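Local coordinates for lipoprotein (Colwellia psychrerythraea, PDB 3O0Y) that is of unknown function but belongs to the DUF885 family, placed in a clan of metallopeptidases, and is a putative lipoprotein, at residues L580-D585 with N603-N608. Residues are numbered along the deposited sequence; the frame is centred on the assembly and turned at random.
Sequences LAEFHD and NHWLDN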
loop_
_atom_site.group_PDB
_atom_site.type_symbol
_atom_site.label_atom_id
_atom_site.label_comp_id
_atom_site.label_asym_id
_atom_site.label_seq_id
_atom_site.Cartn_x
_atom_site.Cartn_y
_atom_site.Cartn_z
ATOM N N LEU A 580 21.160 -3.074 18.985
ATOM C CA LEU A 580 19.957 -2.868 18.199
ATOM C C LEU A 580 20.241 -2.056 16.946
ATOM O O LEU A 580 19.625 -2.230 15.942
ATOM C CB LEU A 580 18.894 -2.198 19.089
ATOM C CG LEU A 580 17.512 -2.046 18.477
ATOM C CD1 LEU A 580 16.825 -3.362 18.242
ATOM C CD2 LEU A 580 16.677 -1.073 19.428
ATOM N N ALA A 581 21.181 -1.097 16.999
ATOM C CA ALA A 581 21.530 -0.332 15.807
ATOM C C ALA A 581 22.003 -1.212 14.666
ATOM O O ALA A 581 21.636 -0.975 13.482
ATOM C CB ALA A 581 22.589 0.751 16.124
ATOM N N GLU A 582 22.845 -2.196 14.985
ATOM C CA GLU A 582 23.297 -3.171 13.953
ATOM C C GLU A 582 22.204 -3.997 13.445
ATOM O O GLU A 582 22.162 -4.245 12.269
ATOM C CB GLU A 582 24.359 -4.094 14.498
ATOM C CG GLU A 582 25.661 -3.353 14.836
ATOM C CD GLU A 582 26.759 -4.290 15.329
ATOM O OE1 GLU A 582 26.563 -5.532 15.391
ATOM O OE2 GLU A 582 27.852 -3.752 15.618
ATOM N N PHE A 583 21.279 -4.423 14.304
ATOM C CA PHE A 583 20.131 -5.199 13.865
ATOM C C PHE A 583 19.297 -4.398 12.882
ATOM O O PHE A 583 18.868 -4.912 11.881
ATOM C CB PHE A 583 19.270 -5.605 15.076
ATOM C CG PHE A 583 17.995 -6.308 14.727
ATOM C CD1 PHE A 583 18.060 -7.639 14.357
ATOM C CD2 PHE A 583 16.750 -5.721 14.842
ATOM C CE1 PHE A 583 16.908 -8.344 13.945
ATOM C CE2 PHE A 583 15.595 -6.410 14.461
ATOM C CZ PHE A 583 15.682 -7.763 14.044
ATOM N N HIS A 584 19.046 -3.141 13.203
ATOM C CA HIS A 584 18.311 -2.280 12.280
ATOM C C HIS A 584 19.013 -2.109 10.927
ATOM O O HIS A 584 18.358 -2.026 9.911
ATOM C CB HIS A 584 17.994 -0.922 12.934
ATOM C CG HIS A 584 16.939 -1.000 14.010
ATOM N ND1 HIS A 584 16.862 -0.127 15.063
ATOM C CD2 HIS A 584 16.011 -1.963 14.254
ATOM C CE1 HIS A 584 15.851 -0.481 15.845
ATOM N NE2 HIS A 584 15.328 -1.604 15.385
ATOM N N ASP A 585 20.315 -2.045 10.911
ATOM C CA ASP A 585 21.038 -1.906 9.664
ATOM C C ASP A 585 20.867 -3.189 8.831
ATOM O O ASP A 585 20.625 -3.112 7.614
ATOM C CB ASP A 585 22.489 -1.660 9.879
ATOM C CG ASP A 585 22.815 -0.244 10.382
ATOM O OD1 ASP A 585 22.000 0.713 10.298
ATOM O OD2 ASP A 585 23.997 -0.095 10.767
ATOM N N ASN A 603 21.314 -14.112 9.940
ATOM C CA ASN A 603 22.232 -15.218 10.261
ATOM C C ASN A 603 23.683 -14.972 9.813
ATOM O O ASN A 603 24.641 -15.264 10.587
ATOM C CB ASN A 603 21.728 -16.515 9.675
ATOM C CG ASN A 603 20.595 -17.114 10.461
ATOM O OD1 ASN A 603 20.418 -16.857 11.652
ATOM N ND2 ASN A 603 19.854 -17.993 9.791
ATOM N N HIS A 604 23.842 -14.318 8.659
ATOM C CA HIS A 604 25.169 -13.954 8.171
ATOM C C HIS A 604 25.813 -12.993 9.139
ATOM O O HIS A 604 26.998 -13.154 9.450
ATOM C CB HIS A 604 25.109 -13.368 6.776
ATOM C CG HIS A 604 26.449 -13.014 6.190
ATOM N ND1 HIS A 604 27.270 -13.946 5.574
ATOM C CD2 HIS A 604 27.075 -11.826 6.073
ATOM C CE1 HIS A 604 28.365 -13.341 5.141
ATOM N NE2 HIS A 604 28.263 -12.053 5.409
ATOM N N TRP A 605 25.062 -11.970 9.544
ATOM C CA TRP A 605 25.517 -11.048 10.586
ATOM C C TRP A 605 25.872 -11.751 11.891
ATOM O O TRP A 605 26.978 -11.552 12.424
ATOM C CB TRP A 605 24.458 -9.919 10.761
ATOM C CG TRP A 605 24.571 -9.111 11.985
ATOM C CD1 TRP A 605 25.565 -8.234 12.291
ATOM C CD2 TRP A 605 23.623 -9.031 13.041
ATOM N NE1 TRP A 605 25.313 -7.637 13.491
ATOM C CE2 TRP A 605 24.114 -8.092 13.970
ATOM C CE3 TRP A 605 22.386 -9.625 13.288
ATOM C CZ2 TRP A 605 23.423 -7.729 15.113
ATOM C CZ3 TRP A 605 21.689 -9.249 14.438
ATOM C CH2 TRP A 605 22.238 -8.309 15.341
ATOM N N LEU A 606 24.997 -12.617 12.411
ATOM C CA LEU A 606 25.283 -13.292 13.693
ATOM C C LEU A 606 26.568 -14.132 13.572
ATOM O O LEU A 606 27.389 -14.148 14.500
ATOM C CB LEU A 606 24.098 -14.198 14.032
ATOM C CG LEU A 606 22.847 -13.414 14.403
ATOM C CD1 LEU A 606 21.632 -14.297 14.652
ATOM C CD2 LEU A 606 23.156 -12.434 15.590
ATOM N N ASP A 607 26.765 -14.782 12.421
ATOM C CA ASP A 607 27.887 -15.748 12.241
ATOM C C ASP A 607 29.251 -15.017 12.185
ATOM O O ASP A 607 30.321 -15.585 12.478
ATOM C CB ASP A 607 27.740 -16.559 10.979
ATOM C CG ASP A 607 26.666 -17.632 11.062
ATOM O OD1 ASP A 607 26.152 -17.953 12.161
ATOM O OD2 ASP A 607 26.322 -18.163 9.973
ATOM N N ASN A 608 29.206 -13.754 11.825
ATOM C CA ASN A 608 30.412 -13.005 11.610
ATOM C C ASN A 608 30.726 -12.088 12.812
ATOM O O ASN A 608 31.737 -11.386 12.816
ATOM C CB ASN A 608 30.343 -12.324 10.230
ATOM C CG ASN A 608 30.525 -13.339 9.048
ATOM O OD1 ASN A 608 29.570 -13.815 8.390
ATOM N ND2 ASN A 608 31.759 -13.729 8.840
#
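Trp605 reaches from the C-terminal helix 595-608 onto Glu582 and Phe583 of helix 580-588, joining the last two helices of this mostly helical chain in a helix-to-helix contact, its centre about 28 Å from the centre of the chain. With its CG anti to the backbone N, the indole extends across the gap between backbones whose nearest CA atoms, those of Phe583 and Trp605, are 8.6 Å apart. Trp605 NE1 donates to Glu582 OE1 at 3.1 Å, with an N-H...O angle of 159°. Glu582 OE1 lies in the indole plane, while the N-H meets it on the anti side, 32° out of the carboxylate plane; the two planes are 76° apart. Lys609 NZ forms a salt bridge with the same oxygen, which therefore takes both an ammonium group and the indole N-H. Glu582 C lies 4.1 Å above one indole face, offset toward the rim, and Leu606 CD2 covers the opposite face. With an alanine in place of Trp605, Glu582 OE1 is likely to lose its indole donor, though not Lys609, and a gap would probably open beside Phe583. The side chains of Phe583 and Trp605 cross at about a right angle, and Trp605 CZ3 comes to the phenyl edge, near its plane, 4.0 Å from Phe583 CD1.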